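Local coordinates for colicin-B (Escherichia coli, PDB 1RH1), which forms pores that depolarise the cytoplasmic membrane of Escherichia coli and closely related bacteria, dissipating cellular energy, at residues S62-G67 with M142-L147; I68-I73 with P240-D245; S89-W94 with T234-N239; F125-P130 with I248-N253; I138-V143 with A285-D290. All coordinates share one frame; numbering follows the deposited sequence.

All five contacts lie in the N-terminal, beta-rich part of the chain. Contacts 1, 2, 3 and 5 each reach the same mixed sheet. Contacts 1 and 5 share M142 and V143 of strand 139-146. Strand 70-73 of contact 2 pairs with that strand too, and the centres of contacts 2 and 5 are about 11 Å apart. In contact 3, W94 touches F65 of contact 1 and I242 of contact 2. Contact 4 belongs to a second sheet, but its L128 meets L141 and I288 of contact 5, and the centres of contacts 4 and 5 are about 14 Å apart. Contact 5 also lies next to the TonB box, through E287 and S24.

Contact 1 of 5, residues S62-G67 with M142-L147; sequences SVLFPG and MVTQQL
T144 sets its methyl CG2 against P66 CA and CB. CG2 is 3.6 Å from P66 CA and 3.7 Å from L64 O. The contact is a crossing within the mixed sheet of the N-terminal part of colicin B. Strand 139-146 runs past the point where the chain leaves strand 62-64, and the touching parts are 84° apart. They are not a ladder of paired strands. The L64 side chain meets T144 at about a right angle. Its CG approaches T144 OG1 at 3.9 Å, and this is van der Waals packing. The T144 chi1 of -101° lies off the staggered positions. It turns OG1 to L64 and leaves CG2 for the proline. At the end of the turn, V143 CG1 rests on G67 O at 3.9 Å. G67 has a positive phi, a backbone shape that favours glycine. L64 also packs on I72 and I283, and P66 packs on P93, so the turn is enclosed by other parts of the domain. One carbonyl ties the two backbones together. T144 O accepts a hydrogen bond from G67 N at 2.8 Å, bent to 145° at the hydrogen. The donor is tilted from the carbonyl plane. The same oxygen also takes a CA-H...O contact from P66 CA at 3.2 Å.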
# COMPACT_ATOMS: atom_id res chain seq x y z
N SER A 62 -2.65 27.24 -25.94
CA SER A 62 -1.25 27.05 -25.64
C SER A 62 -0.62 25.90 -26.41
O SER A 62 -1.28 25.19 -27.16
CB SER A 62 -1.14 26.82 -24.14
OG SER A 62 0.20 26.95 -23.71
N VAL A 63 0.69 25.72 -26.24
CA VAL A 63 1.46 24.66 -26.90
C VAL A 63 2.02 23.70 -25.86
O VAL A 63 2.71 24.08 -24.91
CB VAL A 63 2.64 25.24 -27.71
CG1 VAL A 63 3.47 24.17 -28.36
CG2 VAL A 63 2.08 26.09 -28.82
N LEU A 64 1.76 22.44 -26.12
CA LEU A 64 2.23 21.38 -25.28
C LEU A 64 3.49 20.67 -25.78
O LEU A 64 3.41 19.67 -26.51
CB LEU A 64 1.06 20.44 -25.15
CG LEU A 64 0.39 20.28 -23.81
CD1 LEU A 64 0.29 21.58 -23.05
CD2 LEU A 64 -0.96 19.64 -24.09
N PHE A 65 4.67 21.24 -25.38
CA PHE A 65 6.00 20.66 -25.62
C PHE A 65 6.26 19.69 -24.48
O PHE A 65 5.90 19.99 -23.33
CB PHE A 65 7.13 21.64 -25.53
CG PHE A 65 7.00 22.85 -26.40
CD1 PHE A 65 6.69 24.07 -25.82
CD2 PHE A 65 7.20 22.75 -27.77
CE1 PHE A 65 6.58 25.21 -26.62
CE2 PHE A 65 7.09 23.89 -28.57
CZ PHE A 65 6.78 25.12 -28.00
N PRO A 66 6.86 18.50 -24.69
CA PRO A 66 7.03 17.53 -23.62
C PRO A 66 8.03 17.98 -22.58
O PRO A 66 9.08 18.58 -22.86
CB PRO A 66 7.39 16.25 -24.36
CG PRO A 66 7.96 16.66 -25.69
CD PRO A 66 7.23 17.95 -26.00
N GLY A 67 7.52 17.78 -21.36
CA GLY A 67 8.22 18.12 -20.14
C GLY A 67 7.96 19.53 -19.66
O GLY A 67 8.19 19.80 -18.49
N MET A 142 -0.91 21.32 -17.24
CA MET A 142 -0.75 20.11 -17.99
C MET A 142 0.70 19.93 -18.37
O MET A 142 1.41 20.88 -18.69
CB MET A 142 -1.63 20.15 -19.23
CG MET A 142 -3.11 20.07 -18.92
SD MET A 142 -4.24 20.10 -20.33
CE MET A 142 -5.69 19.86 -19.37
N VAL A 143 1.14 18.67 -18.31
CA VAL A 143 2.50 18.26 -18.65
C VAL A 143 2.38 17.12 -19.63
O VAL A 143 1.52 16.25 -19.51
CB VAL A 143 3.35 17.68 -17.51
CG1 VAL A 143 4.77 18.18 -17.71
CG2 VAL A 143 2.82 18.05 -16.13
N THR A 144 3.30 17.09 -20.56
CA THR A 144 3.25 16.11 -21.62
C THR A 144 4.54 15.32 -21.71
O THR A 144 5.60 15.79 -21.32
CB THR A 144 2.87 16.97 -22.84
OG1 THR A 144 1.49 16.67 -22.92
CG2 THR A 144 3.55 16.75 -24.18
N GLN A 145 4.40 14.07 -22.16
CA GLN A 145 5.52 13.18 -22.42
C GLN A 145 5.26 12.23 -23.58
O GLN A 145 4.18 11.64 -23.69
CB GLN A 145 5.83 12.29 -21.25
CG GLN A 145 6.42 12.86 -19.99
CD GLN A 145 7.90 13.11 -20.07
OE1 GLN A 145 8.34 14.09 -20.66
NE2 GLN A 145 8.70 12.24 -19.47
N GLN A 146 6.24 12.03 -24.47
CA GLN A 146 6.15 11.01 -25.51
C GLN A 146 5.97 9.60 -24.92
O GLN A 146 6.45 9.37 -23.81
CB GLN A 146 7.42 11.06 -26.34
CG GLN A 146 7.54 12.31 -27.19
CD GLN A 146 8.96 12.54 -27.67
OE1 GLN A 146 9.26 12.66 -28.86
NE2 GLN A 146 9.88 12.61 -26.71
N LEU A 147 5.31 8.65 -25.62
CA LEU A 147 5.00 7.33 -25.05
C LEU A 147 6.17 6.61 -24.42
O LEU A 147 6.15 6.19 -23.26
CB LEU A 147 4.43 6.38 -26.09
CG LEU A 147 3.97 5.04 -25.51
CD1 LEU A 147 2.64 5.23 -24.82
CD2 LEU A 147 3.81 4.01 -26.59

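Contact 2 of 5, residues I68-I73 with P240-D245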
# COMPACT_ATOMS: atom_id res chain seq x y z
N ILE A 68 7.49 20.45 -20.51
CA ILE A 68 7.22 21.83 -20.12
C ILE A 68 5.76 22.09 -19.69
O ILE A 68 4.82 22.13 -20.50
CB ILE A 68 7.66 22.77 -21.32
CG1 ILE A 68 9.15 22.67 -21.59
CG2 ILE A 68 7.42 24.23 -20.97
CD1 ILE A 68 9.71 23.44 -22.82
N ILE A 69 5.60 22.32 -18.37
CA ILE A 69 4.32 22.62 -17.72
C ILE A 69 3.70 23.92 -18.20
O ILE A 69 4.37 24.95 -18.38
CB ILE A 69 4.46 22.76 -16.19
CG1 ILE A 69 5.09 21.52 -15.60
CG2 ILE A 69 3.10 22.92 -15.56
CD1 ILE A 69 5.35 21.67 -14.11
N ARG A 70 2.37 23.81 -18.38
CA ARG A 70 1.51 24.89 -18.85
C ARG A 70 0.18 24.96 -18.13
O ARG A 70 -0.52 23.98 -17.83
CB ARG A 70 1.23 24.72 -20.33
CG ARG A 70 2.43 24.77 -21.22
CD ARG A 70 2.99 26.16 -21.41
NE ARG A 70 3.17 26.33 -22.84
CZ ARG A 70 3.28 27.50 -23.46
NH1 ARG A 70 3.25 28.65 -22.78
NH2 ARG A 70 3.40 27.50 -24.79
N ARG A 71 -0.13 26.23 -17.90
CA ARG A 71 -1.32 26.69 -17.23
C ARG A 71 -2.39 26.91 -18.29
O ARG A 71 -2.38 27.85 -19.09
CB ARG A 71 -0.87 27.92 -16.50
CG ARG A 71 -1.89 28.59 -15.64
CD ARG A 71 -1.16 29.55 -14.73
NE ARG A 71 -2.16 30.19 -13.90
CZ ARG A 71 -2.41 29.82 -12.64
NH1 ARG A 71 -1.73 28.81 -12.07
NH2 ARG A 71 -3.35 30.45 -11.94
N ILE A 72 -3.30 25.93 -18.31
CA ILE A 72 -4.39 25.85 -19.27
C ILE A 72 -5.72 26.14 -18.56
O ILE A 72 -6.03 25.60 -17.50
CB ILE A 72 -4.25 24.43 -19.94
CG1 ILE A 72 -3.15 24.60 -20.95
CG2 ILE A 72 -5.42 23.93 -20.76
CD1 ILE A 72 -2.55 23.26 -21.32
N ILE A 73 -6.45 27.09 -19.18
CA ILE A 73 -7.67 27.68 -18.64
C ILE A 73 -8.92 27.17 -19.33
O ILE A 73 -8.97 27.23 -20.55
CB ILE A 73 -7.56 29.23 -18.77
CG1 ILE A 73 -6.33 29.77 -18.10
CG2 ILE A 73 -8.73 29.87 -18.09
CD1 ILE A 73 -6.13 31.26 -18.41
N PRO A 240 13.39 29.47 -25.43
CA PRO A 240 13.37 28.13 -24.86
C PRO A 240 12.89 28.00 -23.44
O PRO A 240 12.62 26.87 -23.02
CB PRO A 240 14.77 27.65 -25.05
CG PRO A 240 15.61 28.89 -25.01
CD PRO A 240 14.75 29.81 -25.86
N GLU A 241 12.75 29.11 -22.70
CA GLU A 241 12.29 29.01 -21.33
C GLU A 241 10.85 28.62 -21.04
O GLU A 241 10.66 27.56 -20.43
CB GLU A 241 12.55 30.30 -20.58
CG GLU A 241 13.87 30.19 -19.82
CD GLU A 241 14.00 28.93 -18.96
OE1 GLU A 241 13.21 28.76 -18.02
OE2 GLU A 241 14.86 28.10 -19.23
N ILE A 242 9.83 29.38 -21.46
CA ILE A 242 8.42 29.12 -21.17
C ILE A 242 8.26 29.12 -19.64
O ILE A 242 8.29 28.09 -18.95
CB ILE A 242 7.93 27.73 -21.79
CG1 ILE A 242 7.93 27.67 -23.29
CG2 ILE A 242 6.46 27.58 -21.50
CD1 ILE A 242 9.25 27.91 -24.01
N GLN A 243 8.19 30.34 -19.09
CA GLN A 243 8.02 30.55 -17.66
C GLN A 243 6.55 30.76 -17.37
O GLN A 243 5.97 31.73 -17.86
CB GLN A 243 8.78 31.79 -17.19
CG GLN A 243 10.22 31.74 -17.63
CD GLN A 243 11.09 32.83 -17.04
OE1 GLN A 243 11.48 32.74 -15.88
NE2 GLN A 243 11.43 33.87 -17.81
N GLU A 244 5.91 29.87 -16.62
CA GLU A 244 4.51 30.04 -16.25
C GLU A 244 4.40 30.78 -14.93
O GLU A 244 5.34 30.77 -14.12
CB GLU A 244 3.80 28.71 -16.07
CG GLU A 244 3.42 28.00 -17.36
CD GLU A 244 2.46 28.76 -18.27
OE1 GLU A 244 2.56 28.59 -19.49
OE2 GLU A 244 1.60 29.51 -17.77
N ASP A 245 3.28 31.47 -14.70
CA ASP A 245 3.13 32.15 -13.44
C ASP A 245 2.55 31.14 -12.45
O ASP A 245 1.60 30.39 -12.72
CB ASP A 245 2.22 33.38 -13.64
CG ASP A 245 2.82 34.48 -14.52
OD1 ASP A 245 4.00 34.81 -14.36
OD2 ASP A 245 2.11 35.03 -15.38
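R70 reaches over to E244 and I242 along nearly the whole of its length. CB and CG run past the E244 carboxylate, each with OE1 as its nearest partner. CD comes closest to that oxygen, at 3.1 Å from E244 OE1. The chain bends at chi2 (-75°), which places CD there. NE turns elsewhere and donates a hydrogen bond to V63 O. At the tip, R70 NH1 makes a salt bridge to E244 OE1 at 3.4 Å. The bond is straight but long, and so weak. E244 OE1 lies at the edge of the guanidinium, in its plane, although the carboxylate plane is turned 53° from it. One face of the guanidinium receives I242 CG2, 3.4 Å above the plane and offset toward the rim. The same methyl touches I68 CG2 at 3.5 Å, and these two isoleucines cross at about a right angle. E244 has further neighbours on 68-73. Its CG sits 3.4 Å from I69 O, and its OE2 lies 3.2 Å from R71 CB. R71 then carries on to the next loop residue, with CD 3.5 Å from D245 O. I242 also meets W94. This is an irregular loop, between strands 225-228 and 247-248, laid beside strand 70-73 of the mixed sheet, where a long arginine-glutamate salt bridge and an isoleucine pair join them.

Contact 3 of 5, residues S89-W94 with T234-N239; sequences SVHSPW and TPVRSN
W94 lies with one face of its indole against V236, and the two side chains cross at a slant. V236 CG1 stands over the six-membered ring, 3.7 Å from its centroid and 8° off the normal, a CH-pi contact. V236 CB sits above the same face, nearer the rim. W94 CG is anti to the backbone N (chi1 179°), which sets CG on the side of the loop. S238 O approaches the ring edge, 3.1 Å from W94 CH2. H91 and V236 meet tip to tip, with NE2 3.2 Å from V236 CG2. The imidazole is fixed by two hydrogen bonds in its own plane. NE2 donates to T234 O at 3.0 Å, in the carbonyl plane and on a lone pair. ND1 donates to S92 O at 2.8 Å, nearly straight at 175°. Two carbonyl acceptors would favour a ring protonated on both nitrogens. F65 meets the H91 ring edge-to-face and also touches the W94 ring. V236 of the loop thus packs against a small aromatic cluster of F65, H91 and W94, where the chain leaves strand 87-90 of the mixed sheet.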
# COMPACT_ATOMS: atom_id res chain seq x y z
N SER A 89 -2.21 22.94 -28.45
CA SER A 89 -1.42 22.38 -29.55
C SER A 89 -0.39 21.38 -29.03
O SER A 89 0.31 21.64 -28.05
CB SER A 89 -0.69 23.50 -30.30
OG SER A 89 -0.07 23.05 -31.51
N VAL A 90 -0.25 20.20 -29.65
CA VAL A 90 0.78 19.22 -29.29
C VAL A 90 2.00 19.46 -30.19
O VAL A 90 1.88 19.52 -31.42
CB VAL A 90 0.18 17.80 -29.47
CG1 VAL A 90 1.17 16.74 -29.14
CG2 VAL A 90 -0.88 17.56 -28.45
N HIS A 91 3.19 19.68 -29.61
CA HIS A 91 4.40 19.87 -30.41
C HIS A 91 5.49 18.87 -30.02
O HIS A 91 5.49 18.28 -28.94
CB HIS A 91 4.93 21.29 -30.24
CG HIS A 91 6.01 21.71 -31.22
ND1 HIS A 91 7.29 21.32 -31.26
CD2 HIS A 91 5.82 22.60 -32.26
CE1 HIS A 91 7.86 21.94 -32.27
NE2 HIS A 91 6.98 22.71 -32.87
N SER A 92 6.40 18.63 -30.98
CA SER A 92 7.53 17.73 -30.87
C SER A 92 8.54 18.27 -29.87
O SER A 92 8.39 19.43 -29.49
CB SER A 92 8.17 17.62 -32.24
OG SER A 92 8.61 16.29 -32.45
N PRO A 93 9.56 17.55 -29.38
CA PRO A 93 10.61 18.13 -28.56
C PRO A 93 11.22 19.43 -29.05
O PRO A 93 11.65 19.59 -30.20
CB PRO A 93 11.60 17.00 -28.43
CG PRO A 93 10.67 15.85 -28.19
CD PRO A 93 9.60 16.10 -29.26
N TRP A 94 11.07 20.39 -28.14
CA TRP A 94 11.67 21.72 -28.25
C TRP A 94 11.78 22.33 -26.85
O TRP A 94 11.00 22.03 -25.95
CB TRP A 94 10.79 22.59 -29.15
CG TRP A 94 11.30 24.01 -29.33
CD1 TRP A 94 12.18 24.32 -30.32
CD2 TRP A 94 10.96 25.09 -28.56
NE1 TRP A 94 12.41 25.61 -30.19
CE2 TRP A 94 11.71 26.10 -29.15
CE3 TRP A 94 10.15 25.36 -27.45
CZ2 TRP A 94 11.66 27.40 -28.66
CZ3 TRP A 94 10.10 26.65 -26.96
CH2 TRP A 94 10.84 27.67 -27.55
N THR A 234 6.47 22.59 -36.66
CA THR A 234 6.77 23.94 -37.11
C THR A 234 7.92 24.59 -36.36
O THR A 234 8.14 24.27 -35.19
CB THR A 234 5.56 24.89 -36.97
OG1 THR A 234 5.20 24.91 -35.59
CG2 THR A 234 4.43 24.48 -37.90
N PRO A 235 8.69 25.48 -37.00
CA PRO A 235 9.65 26.35 -36.33
C PRO A 235 9.05 27.12 -35.17
O PRO A 235 7.97 27.73 -35.28
CB PRO A 235 10.15 27.22 -37.46
CG PRO A 235 10.15 26.26 -38.62
CD PRO A 235 8.80 25.60 -38.45
N VAL A 236 9.72 27.00 -34.02
CA VAL A 236 9.28 27.68 -32.81
C VAL A 236 10.39 28.62 -32.45
O VAL A 236 11.38 28.17 -31.88
CB VAL A 236 9.07 26.73 -31.62
CG1 VAL A 236 8.36 27.51 -30.52
CG2 VAL A 236 8.30 25.49 -32.01
N ARG A 237 10.34 29.91 -32.76
CA ARG A 237 11.49 30.71 -32.34
C ARG A 237 11.09 31.78 -31.32
O ARG A 237 11.36 32.98 -31.39
CB ARG A 237 12.12 31.23 -33.65
CG ARG A 237 12.76 30.04 -34.42
CD ARG A 237 13.30 30.26 -35.85
NE ARG A 237 13.64 28.98 -36.46
CZ ARG A 237 14.29 28.82 -37.64
NH1 ARG A 237 14.70 29.87 -38.39
NH2 ARG A 237 14.52 27.59 -38.11
N SER A 238 10.50 31.18 -30.28
CA SER A 238 9.93 31.88 -29.16
C SER A 238 10.48 31.37 -27.84
O SER A 238 9.82 30.61 -27.12
CB SER A 238 8.40 31.72 -29.22
OG SER A 238 7.91 30.38 -29.23
N ASN A 239 11.71 31.81 -27.54
CA ASN A 239 12.49 31.56 -26.32
C ASN A 239 12.31 30.27 -25.54
O ASN A 239 11.24 30.00 -24.98
CB ASN A 239 12.29 32.70 -25.31
CG ASN A 239 13.47 32.85 -24.33
OD1 ASN A 239 14.36 33.66 -24.57
ND2 ASN A 239 13.54 32.10 -23.23

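Contact 4 of 5, residues F125-P130 with I248-N253; sequences FARLEP and ISETGN
R127 and E250 are brought together by their torsions. R127 CG is anti to the backbone N (chi1 -175°), and the chain bends at chi3 (58°), which places NE beside the carboxylate. E250 CG is anti to its carbonyl carbon (chi1 -49°), and the rest of that chain is extended. The result is a salt bridge from R127 NE to E250 OE1 at 3.1 Å. NE also gives a weak hydrogen bond to E250 OE2 at 3.2 Å. Both carboxylate oxygens thus lie near NE. I248 lies alongside R127, pointing the same way, with CG1 3.3 Å from R127 NH2. E129 crosses I248 at about a right angle, and its OE1 is 3.2 Å from I248 CD1. In the backbone, R127 and I248 form an antiparallel hydrogen-bonded pair. R127 N donates to I248 O at 2.6 Å, and I248 N to R127 O at 2.8 Å. A126 CA adds a CA-H...O contact to the same I248 O, at 3.2 Å. On the other side of strand 121-128, F125 and A126 both face M182 in a classic beta bulge. R127 also touches Y181 of strand 179-186. F125 packs on V99 and A102 of helix 99-110, and P130 touches the start of the long helix 291-340.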
# COMPACT_ATOMS: atom_id res chain seq x y z
N PHE A 125 10.16 18.40 -10.16
CA PHE A 125 10.72 19.17 -11.26
C PHE A 125 10.18 20.62 -11.36
O PHE A 125 10.75 21.50 -12.02
CB PHE A 125 10.51 18.35 -12.55
CG PHE A 125 9.11 18.05 -13.05
CD1 PHE A 125 8.46 18.96 -13.89
CD2 PHE A 125 8.46 16.88 -12.67
CE1 PHE A 125 7.18 18.70 -14.34
CE2 PHE A 125 7.18 16.63 -13.12
CZ PHE A 125 6.54 17.54 -13.95
N ALA A 126 9.09 20.93 -10.63
CA ALA A 126 8.53 22.28 -10.51
C ALA A 126 7.77 22.39 -9.21
O ALA A 126 7.11 21.44 -8.79
CB ALA A 126 7.52 22.61 -11.57
N ARG A 127 7.92 23.58 -8.60
CA ARG A 127 7.32 23.99 -7.33
C ARG A 127 6.18 24.96 -7.58
O ARG A 127 6.33 25.91 -8.35
CB ARG A 127 8.34 24.70 -6.45
CG ARG A 127 7.86 25.09 -5.05
CD ARG A 127 8.95 25.72 -4.20
NE ARG A 127 9.46 26.91 -4.86
CZ ARG A 127 9.06 28.15 -4.55
NH1 ARG A 127 8.16 28.37 -3.58
NH2 ARG A 127 9.50 29.20 -5.26
N LEU A 128 5.04 24.73 -6.94
CA LEU A 128 3.85 25.55 -7.12
C LEU A 128 3.40 26.53 -6.02
O LEU A 128 3.15 26.21 -4.84
CB LEU A 128 2.72 24.58 -7.43
CG LEU A 128 2.44 24.17 -8.86
CD1 LEU A 128 3.66 23.71 -9.63
CD2 LEU A 128 1.45 23.08 -8.76
N GLU A 129 3.27 27.79 -6.46
CA GLU A 129 2.76 28.86 -5.62
C GLU A 129 1.27 28.62 -5.50
O GLU A 129 0.66 28.29 -6.52
CB GLU A 129 2.94 30.20 -6.25
CG GLU A 129 4.42 30.45 -6.45
CD GLU A 129 4.76 31.78 -7.12
OE1 GLU A 129 5.89 32.24 -6.96
OE2 GLU A 129 3.90 32.34 -7.80
N PRO A 130 0.65 28.74 -4.30
CA PRO A 130 -0.73 28.37 -4.08
C PRO A 130 -1.68 29.28 -4.82
O PRO A 130 -1.40 30.46 -5.02
CB PRO A 130 -0.90 28.45 -2.59
CG PRO A 130 0.10 29.50 -2.18
CD PRO A 130 1.28 29.23 -3.08
N ILE A 248 7.22 27.54 -10.42
CA ILE A 248 8.63 27.78 -10.23
C ILE A 248 9.33 26.47 -10.63
O ILE A 248 9.11 25.41 -10.02
CB ILE A 248 8.91 28.13 -8.74
CG1 ILE A 248 7.90 29.11 -8.12
CG2 ILE A 248 10.33 28.71 -8.69
CD1 ILE A 248 8.04 30.54 -8.59
N SER A 249 10.19 26.47 -11.66
CA SER A 249 10.90 25.26 -12.06
C SER A 249 12.15 25.01 -11.25
O SER A 249 13.15 25.70 -11.42
CB SER A 249 11.31 25.31 -13.54
OG SER A 249 10.47 24.43 -14.29
N GLU A 250 12.08 24.04 -10.34
CA GLU A 250 13.23 23.72 -9.48
C GLU A 250 13.37 22.22 -9.34
O GLU A 250 12.37 21.57 -9.00
CB GLU A 250 13.08 24.26 -8.06
CG GLU A 250 12.68 25.73 -7.86
CD GLU A 250 12.30 26.07 -6.41
OE1 GLU A 250 11.91 25.16 -5.65
OE2 GLU A 250 12.40 27.24 -6.03
N THR A 251 14.56 21.65 -9.56
CA THR A 251 14.78 20.22 -9.40
C THR A 251 14.93 19.90 -7.91
O THR A 251 15.36 20.77 -7.15
CB THR A 251 16.07 19.74 -10.13
OG1 THR A 251 15.96 20.10 -11.49
CG2 THR A 251 16.26 18.23 -10.10
N GLY A 252 14.57 18.70 -7.43
CA GLY A 252 14.83 18.45 -6.03
C GLY A 252 14.58 17.10 -5.39
O GLY A 252 13.45 16.67 -5.14
N ASN A 253 15.73 16.53 -5.07
CA ASN A 253 15.92 15.43 -4.13
C ASN A 253 15.06 14.18 -4.04
O ASN A 253 13.85 14.20 -3.98
CB ASN A 253 16.00 16.10 -2.77
CG ASN A 253 17.00 17.27 -2.66
OD1 ASN A 253 17.79 17.56 -3.55
ND2 ASN A 253 16.97 18.01 -1.55

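Contact 5 of 5, residues I138-V143 with A285-D290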
# COMPACT_ATOMS: atom_id res chain seq x y z
N ILE A 138 -11.55 27.63 -14.27
CA ILE A 138 -10.96 26.36 -13.92
C ILE A 138 -9.69 26.24 -14.74
O ILE A 138 -9.70 26.02 -15.95
CB ILE A 138 -11.94 25.23 -14.23
CG1 ILE A 138 -13.08 25.32 -13.24
CG2 ILE A 138 -11.28 23.86 -14.13
CD1 ILE A 138 -14.19 24.32 -13.57
N ILE A 139 -8.60 26.48 -14.02
CA ILE A 139 -7.26 26.37 -14.54
C ILE A 139 -6.86 24.92 -14.31
O ILE A 139 -7.43 24.23 -13.46
CB ILE A 139 -6.33 27.34 -13.74
CG1 ILE A 139 -6.75 28.78 -13.98
CG2 ILE A 139 -4.89 27.21 -14.19
CD1 ILE A 139 -7.61 29.32 -12.83
N ARG A 140 -5.89 24.45 -15.12
CA ARG A 140 -5.30 23.13 -14.99
C ARG A 140 -3.86 23.08 -15.54
O ARG A 140 -3.57 23.52 -16.64
CB ARG A 140 -6.21 22.16 -15.69
CG ARG A 140 -6.15 20.95 -14.85
CD ARG A 140 -7.43 20.42 -14.23
NE ARG A 140 -8.05 21.35 -13.32
CZ ARG A 140 -9.05 20.95 -12.53
NH1 ARG A 140 -9.48 19.69 -12.55
NH2 ARG A 140 -9.65 21.84 -11.75
N LEU A 141 -2.86 22.66 -14.77
CA LEU A 141 -1.47 22.56 -15.23
C LEU A 141 -1.27 21.26 -15.97
O LEU A 141 -1.45 20.18 -15.41
CB LEU A 141 -0.52 22.58 -14.06
CG LEU A 141 -0.50 23.84 -13.24
CD1 LEU A 141 0.32 23.59 -12.03
CD2 LEU A 141 0.13 24.98 -14.01
N MET A 142 -0.91 21.32 -17.24
CA MET A 142 -0.75 20.11 -17.99
C MET A 142 0.70 19.93 -18.37
O MET A 142 1.41 20.88 -18.69
CB MET A 142 -1.63 20.15 -19.23
CG MET A 142 -3.11 20.07 -18.92
SD MET A 142 -4.24 20.10 -20.33
CE MET A 142 -5.69 19.86 -19.37
N VAL A 143 1.14 18.67 -18.31
CA VAL A 143 2.50 18.26 -18.65
C VAL A 143 2.38 17.12 -19.63
O VAL A 143 1.52 16.25 -19.51
CB VAL A 143 3.35 17.68 -17.51
CG1 VAL A 143 4.77 18.18 -17.71
CG2 VAL A 143 2.82 18.05 -16.13
N ALA A 285 -2.64 16.19 -15.93
CA ALA A 285 -3.45 17.37 -15.67
C ALA A 285 -3.75 17.60 -14.20
O ALA A 285 -4.66 16.99 -13.62
CB ALA A 285 -4.76 17.25 -16.42
N VAL A 286 -3.00 18.53 -13.61
CA VAL A 286 -3.06 18.85 -12.19
C VAL A 286 -3.82 20.12 -11.82
O VAL A 286 -3.82 21.11 -12.52
CB VAL A 286 -1.59 18.90 -11.70
CG1 VAL A 286 -1.42 19.42 -10.28
CG2 VAL A 286 -1.09 17.47 -11.72
N GLU A 287 -4.41 20.09 -10.64
CA GLU A 287 -5.12 21.20 -10.02
C GLU A 287 -4.28 21.94 -8.97
O GLU A 287 -3.95 21.38 -7.92
CB GLU A 287 -6.36 20.62 -9.41
CG GLU A 287 -7.27 21.61 -8.73
CD GLU A 287 -8.45 20.92 -8.09
OE1 GLU A 287 -9.58 21.30 -8.39
OE2 GLU A 287 -8.24 19.99 -7.30
N ILE A 288 -3.91 23.21 -9.24
CA ILE A 288 -3.15 24.09 -8.35
C ILE A 288 -4.06 24.31 -7.13
O ILE A 288 -5.12 24.92 -7.27
CB ILE A 288 -2.82 25.50 -8.99
CG1 ILE A 288 -3.18 25.55 -10.47
CG2 ILE A 288 -1.35 25.81 -8.88
CD1 ILE A 288 -4.72 25.71 -10.74
N LEU A 289 -3.71 23.77 -5.93
CA LEU A 289 -4.47 23.90 -4.68
C LEU A 289 -4.18 25.23 -3.97
O LEU A 289 -3.06 25.74 -3.97
CB LEU A 289 -4.10 22.71 -3.77
CG LEU A 289 -4.98 21.45 -3.55
CD1 LEU A 289 -5.28 20.67 -4.81
CD2 LEU A 289 -4.20 20.49 -2.72
N ASP A 290 -5.22 25.81 -3.36
CA ASP A 290 -5.12 27.09 -2.64
C ASP A 290 -4.70 26.95 -1.19
O ASP A 290 -4.79 25.86 -0.64
CB ASP A 290 -6.46 27.86 -2.69
CG ASP A 290 -7.74 27.14 -2.26
OD1 ASP A 290 -7.95 25.99 -2.64
OD2 ASP A 290 -8.53 27.77 -1.55
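R140 has one face of its guanidinium against the E287 side chain. E287 CB lies 4.1 Å above that face, over its centre. At the edge, R140 NE donates in the guanidinium plane to I139 O at 2.9 Å, nearly straight at 168°. The bend at chi3 (-62°) places NE there. The two side chains lie side by side, pointing the same way. Their tips form a salt bridge, R140 NH2 to E287 OE1, at a long 3.4 Å with the charged planes 65° apart. The other carboxylate oxygen, E287 OE2, is hydrogen-bonded to S24 OG. R140 CG rests 3.3 Å from V286 O. That oxygen also accepts the L141 N-H at 2.9 Å, while V286 N donates to L141 O at 2.9 Å. L141 and V286 are therefore an antiparallel hydrogen-bonded pair, with M142 and A285 the next, non-hydrogen-bonded one. On the face of M142 and A285, M142 CE touches A285 CB. L141 and V286 point to the opposite face. Further on, I288 CD1 packs on I139 CG2 at 3.8 Å, the two side chains crossing at about a right angle, and I288 CG2 lies near L141 CD1. This is a buried antiparallel ladder, strand 139-146 with strand 281-286, inside the mixed sheet. Through E287 it borders S24, the last residue of the TonB box.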